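Local coordinates for CBS domain-containing protein CBSX2, chloroplastic (Arabidopsis thaliana, PDB 3SL7) that probably regulates the chloroplast thioredoxin system and thereby plant development, through a pair of CBS domains, at residues V19-L29 and I92-L103; P106-S114 and L132-I142. All blocks are in the same frame, centred on the assembly; numbering follows the deposited sequence.

The two contacts follow one another along the chain: interaction 1 ends at Leu103, and interaction 2 opens three residues later at Pro106, the short strand 105-106 lying across the junction. Their centres are about 23 Å apart, and the segments of one do not otherwise touch those of the other. Interaction 1 ties 19-29, in the first CBS motif, to 92-103, which carries helix 100-103 and leads on to strand 105-106. Interaction 2 is internal to the second motif, where 106-114 lies parallel to strand 131-135 within a beta-alpha-beta unit. Interaction 1 also borders the second subunit, whereas interaction 2 is touched by no other chain of the assembly.

Interaction 1: residues V19-L29 and I92-L103; sequences VKPSTSVDDAL and ISKTYGKVVGDL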
loop_
_atom_site.group_PDB
_atom_site.type_symbol
_atom_site.label_atom_id
_atom_site.label_comp_id
_atom_site.label_asym_id
_atom_site.label_seq_id
_atom_site.Cartn_x
_atom_site.Cartn_y
_atom_site.Cartn_z
ATOM N N VAL A 19 -6.642 -8.123 -12.636
ATOM C CA VAL A 19 -6.121 -9.288 -13.352
ATOM C C VAL A 19 -7.286 -10.224 -13.629
ATOM O O VAL A 19 -8.407 -9.977 -13.179
ATOM C CB VAL A 19 -5.048 -10.025 -12.533
ATOM C CG1 VAL A 19 -3.808 -9.144 -12.374
ATOM C CG2 VAL A 19 -5.607 -10.411 -11.163
ATOM N N LYS A 20 -7.026 -11.295 -14.368
ATOM C CA LYS A 20 -8.038 -12.299 -14.636
ATOM C C LYS A 20 -7.609 -13.625 -14.027
ATOM O O LYS A 20 -6.463 -13.772 -13.637
ATOM C CB LYS A 20 -8.240 -12.440 -16.138
ATOM C CG LYS A 20 -8.544 -11.124 -16.825
ATOM C CD LYS A 20 -8.872 -11.349 -18.286
ATOM C CE LYS A 20 -9.201 -10.046 -18.987
ATOM N NZ LYS A 20 -9.467 -10.277 -20.435
ATOM N N PRO A 21 -8.536 -14.587 -13.923
ATOM C CA PRO A 21 -8.160 -15.876 -13.341
ATOM C C PRO A 21 -7.043 -16.529 -14.160
ATOM O O PRO A 21 -6.269 -17.319 -13.632
ATOM C CB PRO A 21 -9.441 -16.688 -13.443
ATOM C CG PRO A 21 -10.551 -15.614 -13.373
ATOM C CD PRO A 21 -9.979 -14.492 -14.192
ATOM N N SER A 22 -6.947 -16.168 -15.434
ATOM C CA SER A 22 -5.941 -16.747 -16.325
ATOM C C SER A 22 -4.604 -16.009 -16.279
ATOM O O SER A 22 -3.619 -16.447 -16.868
ATOM C CB SER A 22 -6.469 -16.774 -17.760
ATOM O OG SER A 22 -6.662 -15.461 -18.259
ATOM N N THR A 23 -4.567 -14.884 -15.589
ATOM C CA THR A 23 -3.331 -14.117 -15.477
ATOM C C THR A 23 -2.297 -14.971 -14.762
ATOM O O THR A 23 -2.603 -15.597 -13.750
ATOM C CB THR A 23 -3.556 -12.829 -14.683
ATOM O OG1 THR A 23 -4.532 -12.038 -15.362
ATOM C CG2 THR A 23 -2.273 -12.042 -14.572
ATOM N N SER A 24 -1.076 -15.013 -15.283
ATOM C CA SER A 24 -0.042 -15.805 -14.633
ATOM C C SER A 24 0.302 -15.154 -13.307
ATOM O O SER A 24 0.151 -13.944 -13.149
ATOM C CB SER A 24 1.199 -15.931 -15.508
ATOM O OG SER A 24 1.884 -14.700 -15.585
ATOM N N VAL A 25 0.745 -15.959 -12.350
ATOM C CA VAL A 25 1.110 -15.444 -11.038
ATOM C C VAL A 25 2.190 -14.384 -11.170
ATOM O O VAL A 25 2.149 -13.355 -10.491
ATOM C CB VAL A 25 1.546 -16.582 -10.095
ATOM C CG1 VAL A 25 2.359 -16.049 -8.926
ATOM C CG2 VAL A 25 0.321 -17.322 -9.596
ATOM N N ASP A 26 3.133 -14.633 -12.074
ATOM C CA ASP A 26 4.252 -13.725 -12.321
ATOM C C ASP A 26 3.773 -12.361 -12.784
ATOM O O ASP A 26 4.239 -11.329 -12.293
ATOM C CB ASP A 26 5.209 -14.309 -13.375
ATOM C CG ASP A 26 6.185 -15.302 -12.789
ATOM O OD1 ASP A 26 6.331 -15.308 -11.549
ATOM O OD2 ASP A 26 6.810 -16.062 -13.563
ATOM N N ASP A 27 2.855 -12.352 -13.746
ATOM C CA ASP A 27 2.330 -11.086 -14.238
ATOM C C ASP A 27 1.532 -10.341 -13.175
ATOM O O ASP A 27 1.597 -9.117 -13.104
ATOM C CB ASP A 27 1.494 -11.283 -15.496
ATOM C CG ASP A 27 2.337 -11.664 -16.693
ATOM O OD1 ASP A 27 3.574 -11.475 -16.650
ATOM O OD2 ASP A 27 1.752 -12.145 -17.679
ATOM N N ALA A 28 0.776 -11.077 -12.361
ATOM C CA ALA A 28 0.040 -10.474 -11.257
ATOM C C ALA A 28 1.018 -9.856 -10.253
ATOM O O ALA A 28 0.824 -8.733 -9.799
ATOM C CB ALA A 28 -0.847 -11.506 -10.579
ATOM N N LEU A 29 2.073 -10.589 -9.911
ATOM C CA LEU A 29 3.104 -10.054 -9.024
ATOM C C LEU A 29 3.714 -8.781 -9.602
ATOM O O LEU A 29 3.891 -7.797 -8.890
ATOM C CB LEU A 29 4.199 -11.096 -8.766
ATOM C CG LEU A 29 3.849 -12.196 -7.768
ATOM C CD1 LEU A 29 4.910 -13.301 -7.774
ATOM C CD2 LEU A 29 3.663 -11.629 -6.377
ATOM N N ILE A 92 9.429 -17.165 -5.722
ATOM C CA ILE A 92 9.351 -16.653 -7.083
ATOM C C ILE A 92 9.657 -17.756 -8.094
ATOM O O ILE A 92 9.076 -17.794 -9.175
ATOM C CB ILE A 92 10.296 -15.463 -7.310
ATOM C CG1 ILE A 92 9.835 -14.259 -6.485
ATOM C CG2 ILE A 92 10.329 -15.086 -8.789
ATOM C CD1 ILE A 92 8.515 -13.726 -6.935
ATOM N N SER A 93 10.560 -18.664 -7.740
ATOM C CA SER A 93 10.933 -19.725 -8.675
ATOM C C SER A 93 9.774 -20.689 -8.911
ATOM O O SER A 93 9.635 -21.251 -9.996
ATOM C CB SER A 93 12.183 -20.477 -8.202
ATOM O OG SER A 93 11.884 -21.384 -7.156
ATOM N N LYS A 94 8.931 -20.858 -7.898
ATOM C CA LYS A 94 7.833 -21.821 -7.959
ATOM C C LYS A 94 6.520 -21.266 -8.525
ATOM O O LYS A 94 5.507 -21.972 -8.536
ATOM C CB LYS A 94 7.598 -22.429 -6.573
ATOM C CG LYS A 94 8.677 -23.443 -6.166
ATOM C CD LYS A 94 8.745 -23.603 -4.660
ATOM C CE LYS A 94 7.392 -23.966 -4.078
ATOM N NZ LYS A 94 7.401 -23.910 -2.593
ATOM N N THR A 95 6.541 -20.018 -8.999
ATOM C CA THR A 95 5.345 -19.364 -9.536
ATOM C C THR A 95 5.086 -19.742 -10.991
ATOM O O THR A 95 3.963 -19.623 -11.489
ATOM C CB THR A 95 5.478 -17.833 -9.482
ATOM O OG1 THR A 95 6.621 -17.436 -10.250
ATOM C CG2 THR A 95 5.645 -17.352 -8.048
ATOM N N TYR A 96 6.137 -20.181 -11.674
ATOM C CA TYR A 96 6.037 -20.540 -13.085
ATOM C C TYR A 96 4.887 -21.506 -13.369
ATOM O O TYR A 96 4.699 -22.490 -12.657
ATOM C CB TYR A 96 7.353 -21.139 -13.589
ATOM C CG TYR A 96 7.290 -21.539 -15.047
ATOM C CD1 TYR A 96 6.790 -22.776 -15.428
ATOM C CD2 TYR A 96 7.711 -20.668 -16.044
ATOM C CE1 TYR A 96 6.720 -23.139 -16.760
ATOM C CE2 TYR A 96 7.644 -21.021 -17.378
ATOM C CZ TYR A 96 7.149 -22.256 -17.730
ATOM O OH TYR A 96 7.085 -22.608 -19.059
ATOM N N GLY A 97 4.119 -21.211 -14.414
ATOM C CA GLY A 97 3.011 -22.060 -14.794
ATOM C C GLY A 97 1.787 -21.936 -13.904
ATOM O O GLY A 97 0.776 -22.560 -14.189
ATOM N N LYS A 98 1.864 -21.155 -12.829
ATOM C CA LYS A 98 0.698 -20.995 -11.958
ATOM C C LYS A 98 -0.121 -19.787 -12.386
ATOM O O LYS A 98 0.419 -18.843 -12.968
ATOM C CB LYS A 98 1.105 -20.877 -10.487
ATOM C CG LYS A 98 1.691 -22.166 -9.891
ATOM C CD LYS A 98 2.002 -21.973 -8.417
ATOM C CE LYS A 98 2.710 -23.190 -7.836
ATOM N NZ LYS A 98 3.367 -22.855 -6.534
ATOM N N VAL A 99 -1.422 -19.828 -12.113
ATOM C CA VAL A 99 -2.301 -18.724 -12.488
ATOM C C VAL A 99 -3.086 -18.161 -11.305
ATOM O O VAL A 99 -3.277 -18.827 -10.288
ATOM C CB VAL A 99 -3.359 -19.079 -13.570
ATOM C CG1 VAL A 99 -2.823 -19.020 -14.990
ATOM C CG2 VAL A 99 -4.217 -20.286 -13.203
ATOM N N VAL A 100 -3.565 -16.935 -11.467
ATOM C CA VAL A 100 -4.325 -16.263 -10.419
ATOM C C VAL A 100 -5.531 -17.085 -9.982
ATOM O O VAL A 100 -5.782 -17.222 -8.796
ATOM C CB VAL A 100 -4.786 -14.865 -10.879
ATOM C CG1 VAL A 100 -5.892 -14.331 -9.952
ATOM C CG2 VAL A 100 -3.593 -13.921 -10.919
ATOM N N GLY A 101 -6.278 -17.619 -10.944
ATOM C CA GLY A 101 -7.466 -18.394 -10.643
ATOM C C GLY A 101 -7.266 -19.389 -9.510
ATOM O O GLY A 101 -8.126 -19.527 -8.651
ATOM N N ASP A 102 -6.134 -20.093 -9.496
ATOM C CA ASP A 102 -5.914 -21.107 -8.471
ATOM C C ASP A 102 -5.812 -20.500 -7.072
ATOM O O ASP A 102 -6.170 -21.141 -6.085
ATOM C CB ASP A 102 -4.655 -21.933 -8.796
ATOM C CG ASP A 102 -4.886 -22.919 -9.943
ATOM O OD1 ASP A 102 -5.145 -22.465 -11.068
ATOM O OD2 ASP A 102 -4.733 -24.136 -9.729
ATOM N N LEU A 103 -5.336 -19.262 -6.987
ATOM C CA LEU A 103 -4.912 -18.693 -5.707
ATOM C C LEU A 103 -5.846 -17.618 -5.188
ATOM O O LEU A 103 -5.709 -17.153 -4.059
ATOM C CB LEU A 103 -3.525 -18.087 -5.850
ATOM C CG LEU A 103 -2.453 -19.035 -6.403
ATOM C CD1 LEU A 103 -1.109 -18.338 -6.436
ATOM C CD2 LEU A 103 -2.383 -20.296 -5.564
#
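Val25 and Val100 carry the apolar part of this contact, each with its CB directed toward the opposite segment. Val25 divides its two methyls: CG1 packs 3.6 Å from Thr95 CB, while CG2 lies 3.6 Å from Leu103 CD1 and also meets Lys98 CB. This fork follows from a first torsion of 161°, which sets CG1 anti to the backbone N and CG2 anti to the carbonyl carbon. Val100 is forked likewise, with CG2 3.7 Å from Ala28 CB and CG1 facing Val19 CG2. Replacing Val25 by an alanine would probably open a gap between Thr95 and Leu103, since both methyls that fill it would be gone.

Backbone bonds run beside these side chains. Val100 N gives a nearly straight bond of 2.8 Å to Thr23 O, end-on to the carbonyl, and Gly101 N reaches Pro21 O on a lone pair at 2.7 Å. Val25 N bonds to Lys98 O from above the carbonyl plane, so the first turn of helix 25-35 is tied by main chain as well as by packing. Gly101 suits its place because a CB there would press against Pro21 O.

Farther along, Thr95 OG1 lies 2.5 Å from Asp26 OD1 and 2.7 Å from Ile92 O; the hydroxyl has one hydrogen to give, and which of the two oxygens takes it is not settled. In the next shell, Ser24 caps the helix by accepting from Asp27 N, and Thr23 OG1 accepts from Lys20 N, fixing the turn that presents Thr23 O. Leu58 covers Val25, Ala28 and Leu103, and Asp26 OD2 forms a salt bridge with Lys158 of the second subunit. Asp26 thus sets one oxygen beside the Thr95 hydroxyl and gives the other to the partner chain, and that lysine would be expected to favour its carboxylate form.

Interaction 2: residues P106-S114 and L132-I142; sequences PSPLVVRDS and LPVVDADGKLI
Val110 and Val111 turn alike about their first torsions (-52° and -66°), each with CG1 anti to the carbonyl carbon, yet as neighbours on an extended chain they meet different partners. Val110 sends CG2 to Val135 CG2, 3.7 Å away, and CG1 to the ring of Pro133. Val111 places CG1 3.8 Å from Leu132 CD1 and CG2 against Val134 CG2. Branched valines suit such extended backbone. Two hydrogen bonds in the parallel pattern join 106-114 to 132-142: Val111 N to Pro133 O at 3.1 Å and Val135 N to Val111 O at 3.0 Å, both close to linear. Pro133 has no N-H to give, but its carbonyl serves as acceptor.

Arg112, bent at chi2 and chi3 (-71° and -69°), folds back so that CD lies 3.4 Å from Val135 O and Asp136 O sits over one face of the guanidinium. A water joins Asp113 N, 2.9 Å away, to Val135 O where the strands part.

Helix 117-124 makes the crossover between the two strands, its Leu123 packing on Leu109 and Leu132. Val6 of helix 6-9 covers Val111 and Val134, while Leu49 and Val52 of strand 49-54, in the first CBS motif, pack against Pro108, Val110 and Pro133.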
loop_
_atom_site.group_PDB
_atom_site.type_symbol
_atom_site.label_atom_id
_atom_site.label_comp_id
_atom_site.label_asym_id
_atom_site.label_seq_id
_atom_site.Cartn_x
_atom_site.Cartn_y
_atom_site.Cartn_z
ATOM N N PRO A 106 -12.628 -16.314 -4.488
ATOM C CA PRO A 106 -13.756 -16.063 -5.373
ATOM C C PRO A 106 -14.903 -15.416 -4.588
ATOM O O PRO A 106 -14.925 -15.511 -3.360
ATOM C CB PRO A 106 -14.151 -17.465 -5.802
ATOM C CG PRO A 106 -13.875 -18.283 -4.574
ATOM C CD PRO A 106 -12.644 -17.685 -3.946
ATOM N N SER A 107 -15.808 -14.745 -5.285
ATOM C CA SER A 107 -17.061 -14.320 -4.666
ATOM C C SER A 107 -16.811 -13.457 -3.427
ATOM O O SER A 107 -17.353 -13.735 -2.359
ATOM C CB SER A 107 -17.843 -15.575 -4.277
ATOM O OG SER A 107 -19.174 -15.253 -3.927
ATOM N N PRO A 108 -15.950 -12.431 -3.553
ATOM C CA PRO A 108 -15.609 -11.621 -2.378
ATOM C C PRO A 108 -16.788 -10.749 -1.955
ATOM O O PRO A 108 -17.779 -10.652 -2.694
ATOM C CB PRO A 108 -14.446 -10.747 -2.879
ATOM C CG PRO A 108 -14.670 -10.637 -4.353
ATOM C CD PRO A 108 -15.249 -11.970 -4.768
ATOM N N LEU A 109 -16.674 -10.155 -0.771
ATOM C CA LEU A 109 -17.600 -9.137 -0.317
ATOM C C LEU A 109 -17.518 -7.971 -1.264
ATOM O O LEU A 109 -16.428 -7.501 -1.583
ATOM C CB LEU A 109 -17.215 -8.652 1.081
ATOM C CG LEU A 109 -17.688 -9.513 2.246
ATOM C CD1 LEU A 109 -17.329 -8.845 3.574
ATOM C CD2 LEU A 109 -19.195 -9.746 2.118
ATOM N N VAL A 110 -18.676 -7.488 -1.706
ATOM C CA VAL A 110 -18.715 -6.269 -2.504
ATOM C C VAL A 110 -19.782 -5.285 -2.020
ATOM O O VAL A 110 -20.692 -5.640 -1.261
ATOM C CB VAL A 110 -18.971 -6.546 -4.000
ATOM C CG1 VAL A 110 -17.981 -7.584 -4.555
ATOM C CG2 VAL A 110 -20.412 -6.984 -4.224
ATOM N N VAL A 111 -19.669 -4.041 -2.471
ATOM C CA VAL A 111 -20.685 -3.046 -2.179
ATOM C C VAL A 111 -21.140 -2.442 -3.493
ATOM O O VAL A 111 -20.599 -2.767 -4.552
ATOM C CB VAL A 111 -20.148 -1.937 -1.262
ATOM C CG1 VAL A 111 -19.822 -2.500 0.113
ATOM C CG2 VAL A 111 -18.919 -1.292 -1.879
ATOM N N ARG A 112 -22.159 -1.591 -3.420
ATOM C CA ARG A 112 -22.648 -0.861 -4.579
ATOM C C ARG A 112 -22.255 0.609 -4.394
ATOM O O ARG A 112 -21.888 1.005 -3.294
ATOM C CB ARG A 112 -24.163 -1.018 -4.627
ATOM C CG ARG A 112 -24.555 -2.487 -4.546
ATOM C CD ARG A 112 -24.174 -3.151 -5.836
ATOM N NE ARG A 112 -25.055 -2.604 -6.841
ATOM C CZ ARG A 112 -26.153 -3.218 -7.249
ATOM N NH1 ARG A 112 -26.441 -4.434 -6.788
ATOM N NH2 ARG A 112 -26.921 -2.631 -8.140
ATOM N N ASP A 113 -22.333 1.433 -5.439
ATOM C CA ASP A 113 -22.005 2.842 -5.229
ATOM C C ASP A 113 -23.006 3.529 -4.292
ATOM O O ASP A 113 -22.690 4.543 -3.667
ATOM C CB ASP A 113 -21.862 3.616 -6.550
ATOM C CG ASP A 113 -23.095 3.550 -7.423
ATOM O OD1 ASP A 113 -24.213 3.268 -6.925
ATOM O OD2 ASP A 113 -22.932 3.798 -8.631
ATOM N N SER A 114 -24.204 2.955 -4.185
ATOM C CA SER A 114 -25.266 3.503 -3.346
ATOM C C SER A 114 -25.133 3.062 -1.897
ATOM O O SER A 114 -25.852 3.544 -1.034
ATOM C CB SER A 114 -26.628 3.058 -3.873
ATOM O OG SER A 114 -26.654 1.643 -4.005
ATOM N N LEU A 132 -13.104 -3.191 -0.619
ATOM C CA LEU A 132 -14.382 -3.685 -1.089
ATOM C C LEU A 132 -14.521 -3.319 -2.546
ATOM O O LEU A 132 -14.594 -2.146 -2.879
ATOM C CB LEU A 132 -15.533 -3.073 -0.294
ATOM C CG LEU A 132 -15.533 -3.431 1.188
ATOM C CD1 LEU A 132 -16.501 -2.527 1.958
ATOM C CD2 LEU A 132 -15.901 -4.894 1.366
ATOM N N PRO A 133 -14.514 -4.329 -3.424
ATOM C CA PRO A 133 -14.811 -4.033 -4.822
ATOM C C PRO A 133 -16.199 -3.395 -4.877
ATOM O O PRO A 133 -17.073 -3.756 -4.085
ATOM C CB PRO A 133 -14.836 -5.415 -5.477
ATOM C CG PRO A 133 -13.959 -6.275 -4.594
ATOM C CD PRO A 133 -14.228 -5.756 -3.198
ATOM N N VAL A 134 -16.395 -2.447 -5.776
ATOM C CA VAL A 134 -17.726 -1.857 -5.961
ATOM C C VAL A 134 -18.232 -2.346 -7.301
ATOM O O VAL A 134 -17.539 -2.232 -8.316
ATOM C CB VAL A 134 -17.677 -0.328 -5.939
ATOM C CG1 VAL A 134 -19.104 0.261 -5.866
ATOM C CG2 VAL A 134 -16.849 0.150 -4.763
ATOM N N VAL A 135 -19.431 -2.919 -7.301
ATOM C CA VAL A 135 -20.025 -3.415 -8.523
ATOM C C VAL A 135 -21.307 -2.671 -8.900
ATOM O O VAL A 135 -21.932 -1.999 -8.071
ATOM C CB VAL A 135 -20.313 -4.927 -8.425
ATOM C CG1 VAL A 135 -19.013 -5.700 -8.149
ATOM C CG2 VAL A 135 -21.332 -5.200 -7.334
ATOM N N ASP A 136 -21.687 -2.790 -10.165
ATOM C CA ASP A 136 -22.962 -2.278 -10.634
ATOM C C ASP A 136 -24.001 -3.382 -10.636
ATOM O O ASP A 136 -23.740 -4.464 -10.145
ATOM C CB ASP A 136 -22.830 -1.663 -12.024
ATOM C CG ASP A 136 -22.492 -2.683 -13.094
ATOM O OD1 ASP A 136 -22.588 -3.915 -12.862
ATOM O OD2 ASP A 136 -22.128 -2.232 -14.194
ATOM N N ALA A 137 -25.178 -3.105 -11.201
ATOM C CA ALA A 137 -26.311 -4.011 -11.072
ATOM C C ALA A 137 -26.061 -5.292 -11.848
ATOM O O ALA A 137 -26.713 -6.309 -11.619
ATOM C CB ALA A 137 -27.594 -3.334 -11.557
ATOM N N ASP A 138 -25.108 -5.216 -12.771
ATOM C CA ASP A 138 -24.667 -6.359 -13.557
ATOM C C ASP A 138 -23.454 -7.072 -12.972
ATOM O O ASP A 138 -22.893 -7.949 -13.615
ATOM C CB ASP A 138 -24.299 -5.905 -14.958
ATOM C CG ASP A 138 -25.499 -5.702 -15.821
ATOM O OD1 ASP A 138 -26.464 -6.479 -15.655
ATOM O OD2 ASP A 138 -25.481 -4.763 -16.645
ATOM N N GLY A 139 -23.028 -6.687 -11.777
ATOM C CA GLY A 139 -21.903 -7.358 -11.143
ATOM C C GLY A 139 -20.571 -6.990 -11.767
ATOM O O GLY A 139 -19.548 -7.593 -11.458
ATOM N N LYS A 140 -20.575 -5.991 -12.643
ATOM C CA LYS A 140 -19.340 -5.460 -13.218
ATOM C C LYS A 140 -18.583 -4.609 -12.206
ATOM O O LYS A 140 -19.175 -3.822 -11.476
ATOM C CB LYS A 140 -19.628 -4.604 -14.455
ATOM C CG LYS A 140 -20.446 -5.293 -15.531
ATOM C CD LYS A 140 -19.884 -6.662 -15.873
ATOM C CE LYS A 140 -20.593 -7.256 -17.084
ATOM N NZ LYS A 140 -20.383 -6.409 -18.292
ATOM N N LEU A 141 -17.263 -4.764 -12.178
ATOM C CA LEU A 141 -16.416 -3.973 -11.303
ATOM C C LEU A 141 -16.430 -2.518 -11.752
ATOM O O LEU A 141 -16.042 -2.222 -12.877
ATOM C CB LEU A 141 -14.988 -4.497 -11.383
ATOM C CG LEU A 141 -13.989 -3.771 -10.502
ATOM C CD1 LEU A 141 -14.428 -3.923 -9.060
ATOM C CD2 LEU A 141 -12.583 -4.353 -10.713
ATOM N N ILE A 142 -16.876 -1.608 -10.891
ATOM C CA ILE A 142 -16.917 -0.199 -11.285
ATOM C C ILE A 142 -16.028 0.657 -10.399
ATOM O O ILE A 142 -15.778 1.825 -10.676
ATOM C CB ILE A 142 -18.351 0.366 -11.310
ATOM C CG1 ILE A 142 -19.015 0.228 -9.941
ATOM C CG2 ILE A 142 -19.180 -0.326 -12.378
ATOM C CD1 ILE A 142 -20.383 0.949 -9.849
HETATM O O HOH W 1 -23.329 0.279 -7.848
#